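Local coordinates for CalS13 (Micromonospora echinospora, PDB 4ZAS), which probably acts as a pyridoxal phosphate-dependent sugar aminotransferase of the DegT/DnrJ/EryC1 family, working on a dTDP-linked keto sugar, at residues A[347-357]-A[372-383]; A[189-198]-A[207-217]. All coordinates share one frame; numbering follows the deposited sequence.

Contact 1 of 2, residues A[347-357]-A[372-383]; sequences IATSVVSRRND and LDRVADRVVHIP
The guanidinium of R355 has the methyl CD2 of L372 over one face, toward its rim and 3.0 Å above the plane. Carboxylates of D373 and D357 stand at its edges. NH1 of R355 donates to OD1 of D373 at 2.6 Å, nearly along the C-O axis. The two flat groups are turned 46° apart. D357 is gripped side-on: NE reaches its OD1, in the guanidinium plane, and NH2 reaches its OD2. R355 bends at chi3 (-59°), which turns the guanidinium across the start of 372-383.

The imidazole of H381 is the other flat group. S350 O lies at its edge, in the ring plane, and accepts from ND1 of H381 at 3.0 Å. CG2 of V352 comes obliquely to ND1, and the two side chains cross at about a right angle. S350 O also accepts from H381 N, while S350 N donates to H381 O. This makes a single antiparallel bridge with a hydrogen-bonded pair. It joins the loop to strand 379-382, an edge strand of a small antiparallel sheet. Beside it, CG2 of T349 meets CG2 of V380 at 3.5 Å, and CG2 of I347 packs on CD of P383.

The other ring nitrogen, NE2, is hydrogen-bonded to NE1 of W163. V352 touches the bound dTDP-4-keto-6-deoxyglucose, and S350 OG bonds to I258 of the second subunit. One arginine thus answers two carboxylates, which probably eases the repulsion between them. ND1 is a donor to S350 O; this bond and the one between NE2 and W163 probably fix the rotation of the buried imidazole next to a residue of the sugar pocket.

Contact 2 of 2, residues A[189-198]-A[207-217]; sequences LVVEDCAQAW and LGTHGNVCVYS
The ring of Y216 carries CB of C194 over its centre, a CH-pi contact with CB 3.6 Å from the centroid and 5° off the ring normal. SG of C194 lies over the same ring, farther from the middle, as a sulfur-aromatic contact. CA of W198 sits at the ring edge, 3.7 Å from CE2 of Y216. The Y216 hydroxyl donates to L207 O from above the carbonyl plane. A leucine at Y216 would probably leave L207 O without this donor and C194 without the flat surface beneath it.

ND2 of N212 donates to OE2 of E192 at 2.6 Å, on the anti side, with the amide and carboxylate planes 73° apart. CG of E192 is anti to the carbonyl carbon (chi1 -62°), and the chain then runs extended to N212. SG of C214 packs against CD of E192 at 3.7 Å. The amide oxygen of N212 meets CG1 of V190.

Strands 189-193 and 213-217 run parallel as neighbours in the large mixed sheet of the fold type I aminotransferase core. V213 N, E192 N, V215 N and C194 N donate in turn to V190 O, V213 O, E192 O and V215 O. V191, D193, V213 and V215 share one face; helix 82-94 packs on V191, D193 and V213. E192 and C214 share the other.

Farther out, one water donates to E192 OE1 and accepts from G208 N. A second donates to OE2 and accepts from H210 N and N212 N. H162 also bonds to OE1. D193 OD1 takes A195 N at 2.9 Å in an Asx turn, and D193 OD2 bonds to T119. At the end of strand 213-217, S217 OG bonds to the backbone N of G219 and to a phosphate oxygen of the pyridoxal-lysine at position 222.

Contact 2 closes before contact 1 opens along the chain, and both belong to the same aminotransferase family region. Their centres are about 22 Å apart, and their nearest atoms about 5 Å. They share no sheet. Contact 2 joins two parallel strands of the central mixed sheet, its centre about 7 Å from the centre of the chain. The centre of contact 1 lies about 17 Å out, where a loop meets strand 379-382 of a small antiparallel sheet. The loop 347-357 also meets the second subunit. V352 touches the sugar nucleotide, and the S217 side chain lies about 6 Å from it. Contact 1 thus lends a residue to the sugar pocket, while contact 2 lies beside the cofactor, which S217 and Q196 bond.

Contact 1 of 2, residues A[347-357]-A[372-383]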
loop_
_atom_site.group_PDB
_atom_site.type_symbol
_atom_site.label_atom_id
_atom_site.label_comp_id
_atom_site.label_asym_id
_atom_site.label_seq_id
_atom_site.Cartn_x
_atom_site.Cartn_y
_atom_site.Cartn_z
ATOM N N ILE A 347 7.066 28.029 -18.445
ATOM C CA ILE A 347 7.380 27.764 -17.061
ATOM C C ILE A 347 6.179 27.118 -16.391
ATOM O O ILE A 347 5.088 27.688 -16.349
ATOM C CB ILE A 347 7.798 29.042 -16.346
ATOM C CG1 ILE A 347 8.998 29.645 -17.059
ATOM C CG2 ILE A 347 8.112 28.745 -14.880
ATOM C CD1 ILE A 347 9.184 31.112 -16.745
ATOM N N ALA A 348 6.365 25.888 -15.935
ATOM C CA ALA A 348 5.308 25.199 -15.229
ATOM C C ALA A 348 5.148 25.784 -13.838
ATOM O O ALA A 348 6.126 26.118 -13.185
ATOM C CB ALA A 348 5.593 23.726 -15.156
ATOM N N THR A 349 3.914 25.824 -13.369
ATOM C CA THR A 349 3.554 26.505 -12.145
ATOM C C THR A 349 2.334 25.795 -11.549
ATOM O O THR A 349 1.472 25.365 -12.314
ATOM C CB THR A 349 3.265 27.987 -12.466
ATOM O OG1 THR A 349 4.468 28.749 -12.293
ATOM C CG2 THR A 349 2.209 28.546 -11.587
ATOM N N SER A 350 2.243 25.642 -10.221
ATOM C CA SER A 350 1.068 24.944 -9.665
ATOM C C SER A 350 0.700 25.312 -8.226
ATOM O O SER A 350 1.555 25.667 -7.420
ATOM C CB SER A 350 1.257 23.424 -9.742
ATOM O OG SER A 350 0.108 22.745 -9.248
ATOM N N VAL A 351 -0.591 25.210 -7.920
ATOM C CA VAL A 351 -1.093 25.350 -6.552
ATOM C C VAL A 351 -0.792 24.081 -5.752
ATOM O O VAL A 351 -0.827 24.097 -4.527
ATOM C CB VAL A 351 -2.614 25.661 -6.551
ATOM C CG1 VAL A 351 -3.150 25.851 -5.132
ATOM C CG2 VAL A 351 -2.903 26.893 -7.391
ATOM N N VAL A 352 -0.494 22.997 -6.475
ATOM C CA VAL A 352 -0.111 21.681 -5.934
ATOM C C VAL A 352 -1.265 20.855 -5.341
ATOM O O VAL A 352 -1.525 19.733 -5.803
ATOM C CB VAL A 352 1.004 21.827 -4.908
ATOM C CG1 VAL A 352 1.315 20.468 -4.263
ATOM C CG2 VAL A 352 2.222 22.420 -5.584
ATOM N N SER A 353 -1.954 21.383 -4.335
ATOM C CA SER A 353 -3.143 20.707 -3.828
ATOM C C SER A 353 -4.186 21.677 -3.303
ATOM O O SER A 353 -3.878 22.801 -2.900
ATOM C CB SER A 353 -2.760 19.694 -2.742
ATOM O OG SER A 353 -2.155 20.335 -1.643
ATOM N N ARG A 354 -5.439 21.240 -3.325
ATOM C CA ARG A 354 -6.528 22.044 -2.774
ATOM C C ARG A 354 -6.482 22.006 -1.242
ATOM O O ARG A 354 -6.079 20.984 -0.660
ATOM C CB ARG A 354 -7.876 21.532 -3.275
ATOM C CG ARG A 354 -9.063 22.404 -2.909
ATOM C CD ARG A 354 -10.347 21.709 -3.269
ATOM N NE ARG A 354 -11.510 22.582 -3.220
ATOM C CZ ARG A 354 -12.746 22.136 -3.023
ATOM N NH1 ARG A 354 -12.955 20.835 -2.832
ATOM N NH2 ARG A 354 -13.768 22.985 -2.994
ATOM N N ARG A 355 -6.864 23.111 -0.598
ATOM C CA ARG A 355 -6.983 23.120 0.864
ATOM C C ARG A 355 -7.895 21.953 1.239
ATOM O O ARG A 355 -9.047 21.901 0.803
ATOM C CB ARG A 355 -7.523 24.473 1.382
ATOM C CG ARG A 355 -8.798 24.997 0.697
ATOM C CD ARG A 355 -9.165 26.384 1.192
ATOM N NE ARG A 355 -9.386 26.426 2.637
ATOM C CZ ARG A 355 -9.583 27.546 3.340
ATOM N NH1 ARG A 355 -9.563 28.729 2.737
ATOM N NH2 ARG A 355 -9.781 27.486 4.655
ATOM N N ASN A 356 -7.386 21.006 2.017
ATOM C CA ASN A 356 -8.125 19.744 2.203
ATOM C C ASN A 356 -9.455 19.970 2.905
ATOM O O ASN A 356 -10.388 19.195 2.733
ATOM C CB ASN A 356 -7.315 18.704 2.997
ATOM C CG ASN A 356 -6.045 18.254 2.289
ATOM O OD1 ASN A 356 -5.284 17.446 2.828
ATOM N ND2 ASN A 356 -5.800 18.772 1.101
ATOM N N ASP A 357 -9.545 21.042 3.680
ATOM C CA ASP A 357 -10.742 21.297 4.463
ATOM C C ASP A 357 -11.951 21.640 3.598
ATOM O O ASP A 357 -13.077 21.658 4.092
ATOM C CB ASP A 357 -10.487 22.414 5.490
ATOM C CG ASP A 357 -10.209 23.748 4.848
ATOM O OD1 ASP A 357 -9.401 23.792 3.889
ATOM O OD2 ASP A 357 -10.809 24.749 5.303
ATOM N N LEU A 372 -5.457 30.661 6.733
ATOM C CA LEU A 372 -5.456 29.892 5.491
ATOM C C LEU A 372 -6.215 30.654 4.434
ATOM O O LEU A 372 -5.780 30.728 3.290
ATOM C CB LEU A 372 -6.044 28.485 5.686
ATOM C CG LEU A 372 -6.090 27.611 4.421
ATOM C CD1 LEU A 372 -4.720 27.391 3.787
ATOM C CD2 LEU A 372 -6.701 26.262 4.760
ATOM N N ASP A 373 -7.334 31.250 4.829
ATOM C CA ASP A 373 -8.130 32.087 3.926
ATOM C C ASP A 373 -7.258 33.187 3.305
ATOM O O ASP A 373 -7.415 33.531 2.140
ATOM C CB ASP A 373 -9.317 32.693 4.688
ATOM C CG ASP A 373 -10.386 31.654 5.044
ATOM O OD1 ASP A 373 -10.410 30.562 4.433
ATOM O OD2 ASP A 373 -11.185 31.913 5.968
ATOM N N ARG A 374 -6.330 33.718 4.096
ATOM C CA ARG A 374 -5.501 34.837 3.674
ATOM C C ARG A 374 -4.444 34.444 2.616
ATOM O O ARG A 374 -3.957 35.323 1.890
ATOM C CB ARG A 374 -4.831 35.468 4.904
ATOM C CG ARG A 374 -4.448 36.915 4.707
ATOM C CD ARG A 374 -5.721 37.629 4.275
ATOM N NE ARG A 374 -5.593 39.067 4.066
ATOM C CZ ARG A 374 -6.414 39.760 3.279
ATOM N NH1 ARG A 374 -7.376 39.117 2.625
ATOM N NH2 ARG A 374 -6.273 41.077 3.122
ATOM N N VAL A 375 -4.102 33.152 2.507
ATOM C CA VAL A 375 -3.105 32.723 1.506
ATOM C C VAL A 375 -3.588 31.731 0.422
ATOM O O VAL A 375 -2.927 31.586 -0.610
ATOM C CB VAL A 375 -1.862 32.110 2.182
ATOM C CG1 VAL A 375 -1.189 33.126 3.043
ATOM C CG2 VAL A 375 -2.228 30.882 2.969
ATOM N N ALA A 376 -4.719 31.069 0.640
ATOM C CA ALA A 376 -5.146 29.957 -0.226
ATOM C C ALA A 376 -5.226 30.328 -1.704
ATOM O O ALA A 376 -4.810 29.542 -2.551
ATOM C CB ALA A 376 -6.482 29.413 0.240
ATOM N N ASP A 377 -5.720 31.531 -2.007
ATOM C CA ASP A 377 -5.878 31.975 -3.396
ATOM C C ASP A 377 -4.654 32.738 -3.915
ATOM O O ASP A 377 -4.649 33.221 -5.047
ATOM C CB ASP A 377 -7.127 32.847 -3.548
ATOM C CG ASP A 377 -8.383 32.168 -3.025
ATOM O OD1 ASP A 377 -8.541 30.951 -3.276
ATOM O OD2 ASP A 377 -9.223 32.852 -2.395
ATOM N N ARG A 378 -3.625 32.858 -3.079
ATOM C CA ARG A 378 -2.429 33.614 -3.444
ATOM C C ARG A 378 -1.202 32.694 -3.592
ATOM O O ARG A 378 -0.249 33.030 -4.296
ATOM C CB ARG A 378 -2.165 34.721 -2.413
ATOM C CG ARG A 378 -3.209 35.838 -2.405
ATOM C CD ARG A 378 -3.115 36.698 -1.146
ATOM N NE ARG A 378 -1.796 37.292 -0.968
ATOM C CZ ARG A 378 -1.057 37.160 0.132
ATOM N NH1 ARG A 378 -1.516 36.471 1.175
ATOM N NH2 ARG A 378 0.139 37.737 0.198
ATOM N N VAL A 379 -1.216 31.544 -2.916
ATOM C CA VAL A 379 -0.059 30.638 -2.922
ATOM C C VAL A 379 0.167 30.025 -4.297
ATOM O O VAL A 379 -0.782 29.692 -5.013
ATOM C CB VAL A 379 -0.202 29.531 -1.885
ATOM C CG1 VAL A 379 -1.387 28.640 -2.228
ATOM C CG2 VAL A 379 1.058 28.729 -1.827
ATOM N N VAL A 380 1.428 29.922 -4.690
ATOM C CA VAL A 380 1.736 29.371 -5.989
ATOM C C VAL A 380 3.146 28.811 -5.923
ATOM O O VAL A 380 3.941 29.252 -5.104
ATOM C CB VAL A 380 1.578 30.428 -7.096
ATOM C CG1 VAL A 380 2.720 31.461 -7.050
ATOM C CG2 VAL A 380 1.541 29.759 -8.421
ATOM N N HIS A 381 3.459 27.822 -6.752
ATOM C CA HIS A 381 4.782 27.213 -6.708
ATOM C C HIS A 381 5.465 27.259 -8.064
ATOM O O HIS A 381 4.838 26.993 -9.094
ATOM C CB HIS A 381 4.675 25.771 -6.217
ATOM C CG HIS A 381 4.067 25.652 -4.854
ATOM N ND1 HIS A 381 2.705 25.615 -4.650
ATOM C CD2 HIS A 381 4.633 25.600 -3.625
ATOM C CE1 HIS A 381 2.457 25.524 -3.354
ATOM N NE2 HIS A 381 3.611 25.514 -2.709
ATOM N N ILE A 382 6.758 27.558 -8.057
ATOM C CA ILE A 382 7.507 27.727 -9.289
ATOM C C ILE A 382 8.704 26.770 -9.232
ATOM O O ILE A 382 9.193 26.443 -8.148
ATOM C CB ILE A 382 7.939 29.189 -9.491
ATOM C CG1 ILE A 382 9.004 29.571 -8.464
ATOM C CG2 ILE A 382 6.739 30.116 -9.408
ATOM C CD1 ILE A 382 9.589 30.913 -8.686
ATOM N N PRO A 383 9.179 26.313 -10.400
ATOM C CA PRO A 383 10.279 25.352 -10.495
ATOM C C PRO A 383 11.533 25.867 -9.840
ATOM O O PRO A 383 11.887 27.011 -10.090
ATOM C CB PRO A 383 10.491 25.207 -11.999
ATOM C CG PRO A 383 9.199 25.598 -12.601
ATOM C CD PRO A 383 8.677 26.690 -11.728
#

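Contact 2 of 2, residues A[189-198]-A[207-217]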
loop_
_atom_site.group_PDB
_atom_site.type_symbol
_atom_site.label_atom_id
_atom_site.label_comp_id
_atom_site.label_asym_id
_atom_site.label_seq_id
_atom_site.Cartn_x
_atom_site.Cartn_y
_atom_site.Cartn_z
ATOM N N LEU A 189 0.127 11.774 20.409
ATOM C CA LEU A 189 1.179 11.394 19.475
ATOM C C LEU A 189 1.531 12.568 18.564
ATOM O O LEU A 189 0.645 13.175 17.965
ATOM C CB LEU A 189 0.726 10.215 18.614
ATOM C CG LEU A 189 1.773 9.675 17.649
ATOM C CD1 LEU A 189 2.885 9.010 18.431
ATOM C CD2 LEU A 189 1.171 8.719 16.634
ATOM N N VAL A 190 2.815 12.892 18.456
ATOM C CA VAL A 190 3.244 13.944 17.535
ATOM C C VAL A 190 3.885 13.341 16.284
ATOM O O VAL A 190 4.952 12.717 16.367
ATOM C CB VAL A 190 4.195 14.914 18.244
ATOM C CG1 VAL A 190 4.628 16.000 17.306
ATOM C CG2 VAL A 190 3.518 15.495 19.475
ATOM N N VAL A 191 3.247 13.559 15.130
ATOM C CA VAL A 191 3.701 13.013 13.843
ATOM C C VAL A 191 4.121 14.123 12.883
ATOM O O VAL A 191 3.299 14.993 12.556
ATOM C CB VAL A 191 2.582 12.183 13.156
ATOM C CG1 VAL A 191 3.097 11.631 11.846
ATOM C CG2 VAL A 191 2.110 11.071 14.049
ATOM N N GLU A 192 5.368 14.085 12.413
ATOM C CA GLU A 192 5.853 15.022 11.381
ATOM C C GLU A 192 5.779 14.455 9.968
ATOM O O GLU A 192 6.476 13.494 9.659
ATOM C CB GLU A 192 7.309 15.413 11.642
ATOM C CG GLU A 192 7.573 16.145 12.945
ATOM C CD GLU A 192 9.054 16.418 13.156
ATOM O OE1 GLU A 192 9.755 16.703 12.174
ATOM O OE2 GLU A 192 9.527 16.321 14.305
ATOM N N ASP A 193 4.985 15.063 9.093
ATOM C CA ASP A 193 5.005 14.676 7.676
ATOM C C ASP A 193 6.212 15.305 6.953
ATOM O O ASP A 193 6.205 16.484 6.610
ATOM C CB ASP A 193 3.695 15.080 7.002
ATOM C CG ASP A 193 3.605 14.628 5.551
ATOM O OD1 ASP A 193 4.651 14.293 4.948
ATOM O OD2 ASP A 193 2.476 14.627 5.003
ATOM N N CYS A 194 7.249 14.507 6.730
ATOM C CA CYS A 194 8.483 14.981 6.108
ATOM C C CYS A 194 8.575 14.569 4.639
ATOM O O CYS A 194 9.669 14.435 4.100
ATOM C CB CYS A 194 9.708 14.448 6.864
ATOM S SG CYS A 194 9.679 14.744 8.616
ATOM N N ALA A 195 7.427 14.359 4.000
ATOM C CA ALA A 195 7.381 13.815 2.642
ATOM C C ALA A 195 8.208 14.614 1.631
ATOM O O ALA A 195 8.846 14.031 0.751
ATOM C CB ALA A 195 5.949 13.732 2.171
ATOM N N GLN A 196 8.209 15.938 1.753
ATOM C CA GLN A 196 8.938 16.765 0.804
ATOM C C GLN A 196 10.239 17.256 1.397
ATOM O O GLN A 196 10.885 18.140 0.840
ATOM C CB GLN A 196 8.089 17.947 0.363
ATOM C CG GLN A 196 6.713 17.562 -0.055
ATOM C CD GLN A 196 5.820 18.753 -0.277
ATOM O OE1 GLN A 196 6.185 19.866 0.048
ATOM N NE2 GLN A 196 4.660 18.530 -0.885
ATOM N N ALA A 197 10.600 16.711 2.550
ATOM C CA ALA A 197 11.625 17.328 3.386
ATOM C C ALA A 197 12.929 16.567 3.438
ATOM O O ALA A 197 13.738 16.827 4.313
ATOM C CB ALA A 197 11.090 17.498 4.802
ATOM N N TRP A 198 13.155 15.634 2.522
ATOM C CA TRP A 198 14.436 14.940 2.533
ATOM C C TRP A 198 15.570 15.945 2.432
ATOM O O TRP A 198 15.589 16.764 1.531
ATOM C CB TRP A 198 14.563 13.921 1.389
ATOM C CG TRP A 198 15.986 13.434 1.325
ATOM C CD1 TRP A 198 17.023 14.020 0.663
ATOM C CD2 TRP A 198 16.529 12.288 1.980
ATOM N NE1 TRP A 198 18.180 13.319 0.875
ATOM C CE2 TRP A 198 17.903 12.243 1.673
ATOM C CE3 TRP A 198 15.989 11.300 2.804
ATOM C CZ2 TRP A 198 18.741 11.242 2.143
ATOM C CZ3 TRP A 198 16.824 10.314 3.282
ATOM C CH2 TRP A 198 18.186 10.289 2.947
ATOM N N LEU A 207 15.873 16.307 10.032
ATOM C CA LEU A 207 14.558 15.975 10.493
ATOM C C LEU A 207 14.532 14.478 10.717
ATOM O O LEU A 207 15.093 13.717 9.924
ATOM C CB LEU A 207 13.500 16.401 9.493
ATOM C CG LEU A 207 13.444 17.885 9.160
ATOM C CD1 LEU A 207 12.368 18.135 8.057
ATOM C CD2 LEU A 207 13.142 18.641 10.428
ATOM N N GLY A 208 13.887 14.066 11.804
ATOM C CA GLY A 208 13.908 12.681 12.233
ATOM C C GLY A 208 14.662 12.513 13.536
ATOM O O GLY A 208 14.656 11.427 14.128
ATOM N N THR A 209 15.282 13.598 14.009
ATOM C CA THR A 209 16.077 13.545 15.237
ATOM C C THR A 209 15.515 14.361 16.405
ATOM O O THR A 209 16.167 14.495 17.436
ATOM C CB THR A 209 17.545 14.014 14.973
ATOM O OG1 THR A 209 17.540 15.345 14.425
ATOM C CG2 THR A 209 18.207 13.117 13.971
ATOM N N HIS A 210 14.277 14.814 16.298
ATOM C CA HIS A 210 13.748 15.748 17.295
ATOM C C HIS A 210 12.688 15.140 18.209
ATOM O O HIS A 210 11.889 15.867 18.802
ATOM C CB HIS A 210 13.183 16.980 16.562
ATOM C CG HIS A 210 14.209 17.702 15.745
ATOM N ND1 HIS A 210 14.387 17.465 14.397
ATOM C CD2 HIS A 210 15.140 18.630 16.093
ATOM C CE1 HIS A 210 15.376 18.224 13.948
ATOM N NE2 HIS A 210 15.848 18.940 14.957
ATOM N N GLY A 211 12.662 13.810 18.301
ATOM C CA GLY A 211 11.813 13.133 19.268
ATOM C C GLY A 211 10.368 12.878 18.862
ATOM O O GLY A 211 9.561 12.439 19.672
ATOM N N ASN A 212 10.030 13.139 17.607
ATOM C CA ASN A 212 8.680 12.871 17.123
ATOM C C ASN A 212 8.744 11.723 16.144
ATOM O O ASN A 212 9.826 11.355 15.690
ATOM C CB ASN A 212 8.070 14.071 16.413
ATOM C CG ASN A 212 8.042 15.309 17.265
ATOM O OD1 ASN A 212 7.740 15.262 18.461
ATOM N ND2 ASN A 212 8.353 16.437 16.647
ATOM N N VAL A 213 7.587 11.152 15.830
ATOM C CA VAL A 213 7.485 10.185 14.748
ATOM C C VAL A 213 7.490 10.923 13.429
ATOM O O VAL A 213 6.612 11.747 13.206
ATOM C CB VAL A 213 6.213 9.337 14.890
ATOM C CG1 VAL A 213 6.051 8.361 13.690
ATOM C CG2 VAL A 213 6.259 8.589 16.198
ATOM N N CYS A 214 8.433 10.606 12.541
ATOM C CA CYS A 214 8.550 11.296 11.236
ATOM C C CYS A 214 8.321 10.361 10.046
ATOM O O CYS A 214 8.918 9.281 9.974
ATOM C CB CYS A 214 9.934 11.920 11.087
ATOM S SG CYS A 214 10.360 13.076 12.365
ATOM N N VAL A 215 7.479 10.785 9.105
ATOM C CA VAL A 215 7.198 10.000 7.902
ATOM C C VAL A 215 7.734 10.698 6.665
ATOM O O VAL A 215 7.405 11.850 6.421
ATOM C CB VAL A 215 5.696 9.738 7.740
ATOM C CG1 VAL A 215 5.448 8.913 6.491
ATOM C CG2 VAL A 215 5.131 9.059 8.987
ATOM N N TYR A 216 8.534 9.982 5.880
ATOM C CA TYR A 216 9.128 10.491 4.642
ATOM C C TYR A 216 8.518 9.805 3.439
ATOM O O TYR A 216 8.063 8.670 3.547
ATOM C CB TYR A 216 10.644 10.261 4.630
ATOM C CG TYR A 216 11.508 11.248 5.418
ATOM C CD1 TYR A 216 11.694 11.127 6.793
ATOM C CD2 TYR A 216 12.196 12.257 4.762
ATOM C CE1 TYR A 216 12.515 12.012 7.488
ATOM C CE2 TYR A 216 13.005 13.134 5.434
ATOM C CZ TYR A 216 13.171 13.018 6.795
ATOM O OH TYR A 216 14.002 13.924 7.437
ATOM N N SER A 217 8.512 10.479 2.293
ATOM C CA SER A 217 8.128 9.823 1.049
ATOM C C SER A 217 9.312 9.700 0.112
ATOM O O SER A 217 10.134 10.614 0.014
ATOM C CB SER A 217 7.007 10.596 0.347
ATOM O OG SER A 217 6.780 10.117 -0.973
HETATM O O HOH W 1 12.241 15.935 13.061
HETATM O O HOH W 2 11.668 14.132 15.115
#